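DNA polymerase sliding clamp 3 (PDB 3AIZ) serves as one subunit of a ring-shaped sliding clamp that encircles DNA and tethers DNA polymerase and other DNA-processing proteins to it during replication. Local coordinates at residues K131-T136 against T214-F219; D152-K157 against Y197-V202. All blocks are in the same frame, centred on the assembly; numbering follows the deposited sequence.

Interaction 1 (K131-T136 against T214-F219); sequences KAKALT and TVEIAF
Ala-132 and Ile-217 face each other as a hydrogen-bonded antiparallel pair, and each residue both gives and takes. Ala-132 N donates to Ile-217 O at 2.7 Å, and Ile-217 N returns the bond to Ala-132 O. At the next hydrogen-bonded pair, two residues along, Val-215 N reaches Ala-134 O at 2.8 Å in a nearly straight N-H...O line of 173°, whereas the answering bond, from Ala-134 N to Val-215 O at 3.0 Å, is more bent (143°). The non-hydrogen-bonded residues between them turn their backbone polar groups outward: the backbone of Lys-133 is hydrogen-bonded to Leu-186 and Glu-187, and that of Glu-216 to Arg-228. Strands 130-135 and 214-220 are therefore interior members of the antiparallel sheet that continues across both halves of the PCNA subunit, and helix 136-149 begins right after Leu-135. The two faces of this ribbon differ. Ala-132, Ala-134, Val-215 and Ile-217 point to the apolar face, where Phe-139 of that helix packs on Val-215 and Ile-217; Val-215 CG1 packs by Ala-134 O and Thr-136 CA. On the other face, Lys-133, with CG anti to its backbone N (chi1 -170°) and the chain extended beyond, crosses Thr-214 obliquely, bringing CE to 3.4 Å from Thr-214 OG1. That hydroxyl is hydrogen-bonded to Asn-230 OD1, and Asn-230 ND2 makes a weak bond to Glu-216 OE2. The lysine amine stays apart from this carboxylate, Lys-133 NZ being 5.3 Å from Glu-216 OE2, too far for a salt bridge, so any attraction between them is probably weak. Thr-136 OG1 packs against the backbone of Thr-214, but its hydrogen-bonding partner is Ser-212 OG.

Interaction 2 (D152-K157 against Y197-V202); sequences DSITFK and YGLEYV. With SO4 (sulfate ion), chain H.
Ile-154 and Tyr-197 form a hydrogen-bonded antiparallel pair. Ile-154 N donates to Tyr-197 O at 2.7 Å; the return bond, from Tyr-197 N to Ile-154 O, is longer at 3.1 Å. The ladder runs on to the non-hydrogen-bonded pair Ser-153/Gly-198; Gly-198 is also the N-cap of helix 199-203, and Leu-199 N makes a weak bond to Asp-152 O.

The aromatic contact is an offset edge-to-face pair. The edge of Tyr-197 is turned toward the face of Phe-156, with the planes at 78°, and Tyr-197 CD2 comes to 3.6 Å from Phe-156 CD1. Tyr-197 OH is bonded to Ser-195 OG and Ile-223 O.

Aliphatic packing completes the contact. Ile-154 crosses Leu-199 at about a right angle, CG1 meeting Leu-199 CG at 3.7 Å, a position Leu-199 reaches with CG anti to its backbone N (chi1 -175°). Ile-154 CD1 goes on to Val-202 CB at 4.0 Å, and Val-202 meets Phe-156 tip to tip. Ile-146 of helix 136-149 packs on Ile-154 and Leu-199, and Ile-143 on Val-202.

Apart from this packing, Tyr-201 OH is hydrogen-bonded to a sulfate oxygen; Ser-42 OG also binds the ion, which probably comes from the crystallisation liquor. An outermost strand, 193-198, whose end passes into short helix 199-203, with helix 136-149 packed on that helix and on strand 153-159, is part of the sheet-and-helix architecture of the PCNA C-terminal domain.

In the fold
Interactions 1 and 2 have centres about 15 Å apart within the C-terminal PCNA domain. Interaction 1 lies in the large sheet that spans both halves of the subunit; interaction 2 joins the sheet of strands 153-159, 162-168, 172-178 and 193-198 to helix 199-203, which leads on to strand 214-220. Along the chain the order is 131-136, 152-157, 197-202, 214-219, so the outer pair encloses the inner one, and helix 136-149 runs from the first segment toward the second. The sheets meet directly: Ile-217 CG2 lies 3.9 Å from Phe-156 CE2, and Phe-219 packs against Tyr-197 and Phe-156. This is consistent with one hydrophobic core between the two sheets and helix 136-149, which packs on both interactions.

Interaction 1 (K131-T136 against T214-F219)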
ATOM      1  N   LYS C 131     -15.510 -10.284  38.368  1.00 32.62           N
ATOM      2  CA  LYS C 131     -14.203 -10.839  38.038  1.00 35.92           C
ATOM      3  C   LYS C 131     -14.295 -11.784  36.844  1.00 34.99           C
ATOM      4  O   LYS C 131     -15.096 -12.717  36.837  1.00 33.89           O
ATOM      5  CB  LYS C 131     -13.615 -11.563  39.251  1.00 37.17           C
ATOM      6  CG  LYS C 131     -12.162 -11.977  39.095  1.00 40.30           C
ATOM      7  CD  LYS C 131     -11.631 -12.575  40.388  1.00 49.58           C
ATOM      8  CE  LYS C 131     -11.839 -11.622  41.557  1.00 52.58           C
ATOM      9  NZ  LYS C 131     -11.291 -12.162  42.832  1.00 58.23           N
ATOM     10  N   ALA C 132     -13.469 -11.536  35.832  1.00 35.38           N
ATOM     11  CA  ALA C 132     -13.491 -12.336  34.614  1.00 36.96           C
ATOM     12  C   ALA C 132     -12.096 -12.801  34.217  1.00 36.70           C
ATOM     13  O   ALA C 132     -11.108 -12.106  34.450  1.00 36.21           O
ATOM     14  CB  ALA C 132     -14.130 -11.553  33.477  1.00 32.21           C
ATOM     15  N   LYS C 133     -12.027 -13.981  33.613  1.00 37.06           N
ATOM     16  CA  LYS C 133     -10.767 -14.534  33.139  1.00 35.64           C
ATOM     17  C   LYS C 133     -10.807 -14.637  31.620  1.00 39.22           C
ATOM     18  O   LYS C 133     -11.862 -14.885  31.037  1.00 38.86           O
ATOM     19  CB  LYS C 133     -10.528 -15.908  33.764  1.00 38.26           C
ATOM     20  CG  LYS C 133      -9.143 -16.485  33.528  1.00 40.38           C
ATOM     21  CD  LYS C 133      -8.984 -17.809  34.260  1.00 44.36           C
ATOM     22  CE  LYS C 133      -7.597 -18.395  34.066  1.00 47.76           C
ATOM     23  NZ  LYS C 133      -7.438 -19.682  34.800  1.00 53.00           N
ATOM     24  N   ALA C 134      -9.661 -14.440  30.979  1.00 39.86           N
ATOM     25  CA  ALA C 134      -9.594 -14.470  29.523  1.00 38.53           C
ATOM     26  C   ALA C 134      -8.180 -14.743  29.038  1.00 39.29           C
ATOM     27  O   ALA C 134      -7.217 -14.566  29.783  1.00 36.33           O
ATOM     28  CB  ALA C 134     -10.102 -13.155  28.946  1.00 36.63           C
ATOM     29  N   LEU C 135      -8.060 -15.182  27.787  1.00 43.40           N
ATOM     30  CA  LEU C 135      -6.756 -15.358  27.162  1.00 38.59           C
ATOM     31  C   LEU C 135      -6.047 -14.017  27.055  1.00 38.12           C
ATOM     32  O   LEU C 135      -6.617 -13.045  26.555  1.00 34.99           O
ATOM     33  CB  LEU C 135      -6.897 -15.969  25.770  1.00 39.33           C
ATOM     34  CG  LEU C 135      -6.988 -17.490  25.670  1.00 48.20           C
ATOM     35  CD1 LEU C 135      -7.055 -17.901  24.212  1.00 56.75           C
ATOM     36  CD2 LEU C 135      -5.799 -18.141  26.354  1.00 45.08           C
ATOM     37  N   THR C 136      -4.806 -13.966  27.526  1.00 35.75           N
ATOM     38  CA  THR C 136      -4.027 -12.739  27.460  1.00 36.25           C
ATOM     39  C   THR C 136      -3.925 -12.253  26.019  1.00 35.02           C
ATOM     40  O   THR C 136      -4.019 -11.058  25.748  1.00 34.69           O
ATOM     41  CB  THR C 136      -2.618 -12.929  28.042  1.00 35.55           C
ATOM     42  OG1 THR C 136      -2.719 -13.337  29.412  1.00 32.20           O
ATOM     43  CG2 THR C 136      -1.828 -11.631  27.960  1.00 32.53           C
ATOM     44  N   THR C 214      -2.912 -16.359  30.595  1.00 36.30           N
ATOM     45  CA  THR C 214      -4.264 -15.872  30.845  1.00 35.44           C
ATOM     46  C   THR C 214      -4.233 -14.603  31.691  1.00 34.61           C
ATOM     47  O   THR C 214      -3.272 -14.355  32.416  1.00 35.63           O
ATOM     48  CB  THR C 214      -5.133 -16.933  31.551  1.00 39.51           C
ATOM     49  OG1 THR C 214      -4.605 -17.204  32.855  1.00 38.84           O
ATOM     50  CG2 THR C 214      -5.166 -18.221  30.740  1.00 39.67           C
ATOM     51  N   VAL C 215      -5.289 -13.802  31.593  1.00 34.96           N
ATOM     52  CA  VAL C 215      -5.378 -12.555  32.341  1.00 32.78           C
ATOM     53  C   VAL C 215      -6.693 -12.463  33.105  1.00 33.08           C
ATOM     54  O   VAL C 215      -7.760 -12.740  32.558  1.00 36.23           O
ATOM     55  CB  VAL C 215      -5.235 -11.328  31.414  1.00 33.27           C
ATOM     56  CG1 VAL C 215      -6.238 -11.403  30.270  1.00 33.78           C
ATOM     57  CG2 VAL C 215      -5.407 -10.039  32.203  1.00 28.89           C
ATOM     58  N   GLU C 216      -6.612 -12.075  34.373  1.00 33.42           N
ATOM     59  CA  GLU C 216      -7.803 -11.929  35.202  1.00 32.44           C
ATOM     60  C   GLU C 216      -8.184 -10.462  35.348  1.00 32.14           C
ATOM     61  O   GLU C 216      -7.378  -9.640  35.778  1.00 31.72           O
ATOM     62  CB  GLU C 216      -7.590 -12.576  36.572  1.00 31.51           C
ATOM     63  CG  GLU C 216      -7.307 -14.070  36.498  1.00 37.69           C
ATOM     64  CD  GLU C 216      -7.021 -14.686  37.855  1.00 48.45           C
ATOM     65  OE1 GLU C 216      -7.623 -14.237  38.854  1.00 57.30           O
ATOM     66  OE2 GLU C 216      -6.197 -15.624  37.919  1.00 46.54           O
ATOM     67  N   ILE C 217      -9.422 -10.146  34.978  1.00 34.93           N
ATOM     68  CA  ILE C 217      -9.926  -8.781  35.014  1.00 32.58           C
ATOM     69  C   ILE C 217     -10.933  -8.615  36.145  1.00 32.78           C
ATOM     70  O   ILE C 217     -11.943  -9.314  36.189  1.00 35.83           O
ATOM     71  CB  ILE C 217     -10.617  -8.414  33.691  1.00 32.04           C
ATOM     72  CG1 ILE C 217      -9.762  -8.862  32.502  1.00 35.24           C
ATOM     73  CG2 ILE C 217     -10.905  -6.922  33.632  1.00 31.44           C
ATOM     74  CD1 ILE C 217     -10.470  -8.767  31.168  1.00 30.35           C
ATOM     75  N   ALA C 218     -10.656  -7.690  37.058  1.00 31.20           N
ATOM     76  CA  ALA C 218     -11.544  -7.438  38.189  1.00 30.19           C
ATOM     77  C   ALA C 218     -11.709  -5.939  38.414  1.00 30.65           C
ATOM     78  O   ALA C 218     -10.750  -5.179  38.304  1.00 32.86           O
ATOM     79  CB  ALA C 218     -11.012  -8.111  39.443  1.00 28.57           C
ATOM     80  N   PHE C 219     -12.928  -5.516  38.727  1.00 30.78           N
ATOM     81  CA  PHE C 219     -13.205  -4.097  38.906  1.00 32.29           C
ATOM     82  C   PHE C 219     -14.553  -3.863  39.572  1.00 33.95           C
ATOM     83  O   PHE C 219     -15.306  -4.801  39.828  1.00 34.97           O
ATOM     84  CB  PHE C 219     -13.170  -3.375  37.558  1.00 33.77           C
ATOM     85  CG  PHE C 219     -14.267  -3.793  36.621  1.00 33.66           C
ATOM     86  CD1 PHE C 219     -14.071  -4.828  35.722  1.00 30.50           C
ATOM     87  CD2 PHE C 219     -15.496  -3.152  36.643  1.00 33.54           C
ATOM     88  CE1 PHE C 219     -15.077  -5.217  34.860  1.00 29.88           C
ATOM     89  CE2 PHE C 219     -16.509  -3.537  35.784  1.00 34.77           C
ATOM     90  CZ  PHE C 219     -16.299  -4.570  34.891  1.00 35.28           C
TER

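Interaction 2 (D152-K157 against Y197-V202)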
ATOM      1  N   ASP C 152     -10.039   8.966  25.745  1.00 48.33           N
ATOM      2  CA  ASP C 152      -9.466   9.433  26.999  1.00 48.75           C
ATOM      3  C   ASP C 152      -9.660   8.411  28.112  1.00 48.48           C
ATOM      4  O   ASP C 152      -8.925   8.412  29.100  1.00 49.14           O
ATOM      5  CB  ASP C 152     -10.093  10.768  27.401  1.00 52.16           C
ATOM      6  CG  ASP C 152      -9.861  11.857  26.368  1.00 67.50           C
ATOM      7  OD1 ASP C 152      -8.850  11.782  25.636  1.00 64.55           O
ATOM      8  OD2 ASP C 152     -10.689  12.789  26.292  1.00 73.46           O
ATOM      9  N   SER C 153     -10.644   7.534  27.943  1.00 45.88           N
ATOM     10  CA  SER C 153     -10.995   6.576  28.984  1.00 39.12           C
ATOM     11  C   SER C 153     -11.621   5.304  28.420  1.00 36.89           C
ATOM     12  O   SER C 153     -12.114   5.289  27.293  1.00 40.19           O
ATOM     13  CB  SER C 153     -11.957   7.221  29.983  1.00 44.07           C
ATOM     14  OG  SER C 153     -13.145   7.651  29.339  1.00 41.97           O
ATOM     15  N   ILE C 154     -11.594   4.239  29.212  1.00 33.59           N
ATOM     16  CA  ILE C 154     -12.225   2.982  28.835  1.00 33.69           C
ATOM     17  C   ILE C 154     -13.226   2.562  29.903  1.00 36.65           C
ATOM     18  O   ILE C 154     -12.843   2.267  31.036  1.00 37.44           O
ATOM     19  CB  ILE C 154     -11.194   1.852  28.678  1.00 34.52           C
ATOM     20  CG1 ILE C 154     -10.145   2.221  27.629  1.00 37.54           C
ATOM     21  CG2 ILE C 154     -11.886   0.547  28.312  1.00 31.44           C
ATOM     22  CD1 ILE C 154      -9.104   1.146  27.414  1.00 36.29           C
ATOM     23  N   THR C 155     -14.506   2.539  29.547  1.00 34.52           N
ATOM     24  CA  THR C 155     -15.535   2.085  30.473  1.00 33.71           C
ATOM     25  C   THR C 155     -15.569   0.564  30.539  1.00 33.57           C
ATOM     26  O   THR C 155     -15.829  -0.104  29.536  1.00 31.38           O
ATOM     27  CB  THR C 155     -16.935   2.596  30.084  1.00 33.73           C
ATOM     28  OG1 THR C 155     -17.023   4.003  30.336  1.00 36.65           O
ATOM     29  CG2 THR C 155     -18.002   1.883  30.899  1.00 30.89           C
ATOM     30  N   PHE C 156     -15.290   0.023  31.722  1.00 30.43           N
ATOM     31  CA  PHE C 156     -15.434  -1.404  31.973  1.00 30.31           C
ATOM     32  C   PHE C 156     -16.806  -1.658  32.574  1.00 31.42           C
ATOM     33  O   PHE C 156     -17.098  -1.207  33.682  1.00 33.27           O
ATOM     34  CB  PHE C 156     -14.349  -1.899  32.930  1.00 29.45           C
ATOM     35  CG  PHE C 156     -13.012  -2.115  32.280  1.00 30.96           C
ATOM     36  CD1 PHE C 156     -12.274  -1.044  31.804  1.00 29.77           C
ATOM     37  CD2 PHE C 156     -12.484  -3.391  32.165  1.00 29.02           C
ATOM     38  CE1 PHE C 156     -11.041  -1.242  31.214  1.00 29.18           C
ATOM     39  CE2 PHE C 156     -11.251  -3.596  31.576  1.00 28.16           C
ATOM     40  CZ  PHE C 156     -10.528  -2.520  31.100  1.00 27.53           C
ATOM     41  N   LYS C 157     -17.653  -2.373  31.842  1.00 30.57           N
ATOM     42  CA  LYS C 157     -19.011  -2.634  32.302  1.00 35.47           C
ATOM     43  C   LYS C 157     -19.341  -4.121  32.266  1.00 33.95           C
ATOM     44  O   LYS C 157     -19.185  -4.778  31.237  1.00 33.90           O
ATOM     45  CB  LYS C 157     -20.018  -1.842  31.466  1.00 39.73           C
ATOM     46  CG  LYS C 157     -21.467  -2.008  31.896  1.00 37.42           C
ATOM     47  CD  LYS C 157     -22.339  -0.926  31.280  1.00 42.11           C
ATOM     48  CE  LYS C 157     -23.814  -1.163  31.565  1.00 47.90           C
ATOM     49  NZ  LYS C 157     -24.327  -2.366  30.853  1.00 52.37           N
ATOM     50  N   TYR C 197     -11.953   3.942  33.493  1.00 38.81           N
ATOM     51  CA  TYR C 197     -10.520   3.997  33.759  1.00 37.71           C
ATOM     52  C   TYR C 197      -9.767   4.667  32.616  1.00 38.18           C
ATOM     53  O   TYR C 197     -10.240   4.691  31.481  1.00 39.43           O
ATOM     54  CB  TYR C 197      -9.967   2.590  33.997  1.00 33.69           C
ATOM     55  CG  TYR C 197     -10.672   1.847  35.105  1.00 33.08           C
ATOM     56  CD1 TYR C 197     -10.362   2.091  36.436  1.00 34.25           C
ATOM     57  CD2 TYR C 197     -11.650   0.905  34.822  1.00 31.71           C
ATOM     58  CE1 TYR C 197     -11.008   1.416  37.453  1.00 35.05           C
ATOM     59  CE2 TYR C 197     -12.298   0.225  35.831  1.00 32.33           C
ATOM     60  CZ  TYR C 197     -11.975   0.485  37.144  1.00 32.69           C
ATOM     61  OH  TYR C 197     -12.618  -0.192  38.153  1.00 34.63           O
ATOM     62  N   GLY C 198      -8.594   5.214  32.923  1.00 37.59           N
ATOM     63  CA  GLY C 198      -7.772   5.863  31.920  1.00 35.78           C
ATOM     64  C   GLY C 198      -7.389   4.905  30.809  1.00 36.52           C
ATOM     65  O   GLY C 198      -6.923   3.796  31.068  1.00 34.47           O
ATOM     66  N   LEU C 199      -7.583   5.336  29.568  1.00 38.36           N
ATOM     67  CA  LEU C 199      -7.318   4.483  28.416  1.00 38.16           C
ATOM     68  C   LEU C 199      -5.842   4.101  28.308  1.00 35.59           C
ATOM     69  O   LEU C 199      -5.510   2.926  28.161  1.00 35.79           O
ATOM     70  CB  LEU C 199      -7.802   5.156  27.126  1.00 39.82           C
ATOM     71  CG  LEU C 199      -7.711   4.355  25.823  1.00 39.23           C
ATOM     72  CD1 LEU C 199      -8.765   4.823  24.831  1.00 41.45           C
ATOM     73  CD2 LEU C 199      -6.319   4.443  25.215  1.00 34.53           C
ATOM     74  N   GLU C 200      -4.961   5.093  28.389  1.00 32.97           N
ATOM     75  CA  GLU C 200      -3.530   4.853  28.220  1.00 39.82           C
ATOM     76  C   GLU C 200      -2.975   3.835  29.216  1.00 39.06           C
ATOM     77  O   GLU C 200      -2.133   3.009  28.864  1.00 36.10           O
ATOM     78  CB  GLU C 200      -2.743   6.164  28.309  1.00 43.40           C
ATOM     79  CG  GLU C 200      -2.989   6.957  29.581  1.00 51.35           C
ATOM     80  CD  GLU C 200      -2.090   8.174  29.689  1.00 56.56           C
ATOM     81  OE1 GLU C 200      -2.583   9.245  30.107  1.00 55.16           O
ATOM     82  OE2 GLU C 200      -0.891   8.061  29.353  1.00 54.25           O
ATOM     83  N   TYR C 201      -3.454   3.894  30.455  1.00 40.12           N
ATOM     84  CA  TYR C 201      -2.964   3.005  31.505  1.00 36.58           C
ATOM     85  C   TYR C 201      -3.306   1.540  31.232  1.00 36.06           C
ATOM     86  O   TYR C 201      -2.488   0.651  31.466  1.00 35.54           O
ATOM     87  CB  TYR C 201      -3.500   3.437  32.871  1.00 36.20           C
ATOM     88  CG  TYR C 201      -3.219   4.886  33.197  1.00 41.00           C
ATOM     89  CD1 TYR C 201      -4.256   5.800  33.339  1.00 38.83           C
ATOM     90  CD2 TYR C 201      -1.917   5.345  33.348  1.00 41.79           C
ATOM     91  CE1 TYR C 201      -4.004   7.127  33.632  1.00 40.53           C
ATOM     92  CE2 TYR C 201      -1.654   6.670  33.640  1.00 41.79           C
ATOM     93  CZ  TYR C 201      -2.701   7.557  33.781  1.00 43.84           C
ATOM     94  OH  TYR C 201      -2.444   8.876  34.071  1.00 43.33           O
ATOM     95  N   VAL C 202      -4.514   1.292  30.736  1.00 35.29           N
ATOM     96  CA  VAL C 202      -4.928  -0.064  30.398  1.00 34.14           C
ATOM     97  C   VAL C 202      -4.165  -0.559  29.178  1.00 32.87           C
ATOM     98  O   VAL C 202      -3.583  -1.643  29.190  1.00 31.24           O
ATOM     99  CB  VAL C 202      -6.438  -0.148  30.107  1.00 33.24           C
ATOM    100  CG1 VAL C 202      -6.805  -1.540  29.613  1.00 28.85           C
ATOM    101  CG2 VAL C 202      -7.242   0.214  31.346  1.00 28.42           C
TER
HETATM  102  S   SO4 H 248       1.939   8.793  34.196  1.00 56.29           S
HETATM  103  O1  SO4 H 248       0.646   9.206  33.651  1.00 47.51           O
HETATM  104  O2  SO4 H 248       2.754   9.976  34.459  1.00 50.34           O
HETATM  105  O3  SO4 H 248       1.733   8.061  35.441  1.00 45.67           O
HETATM  106  O4  SO4 H 248       2.623   7.931  33.234  1.00 51.17           O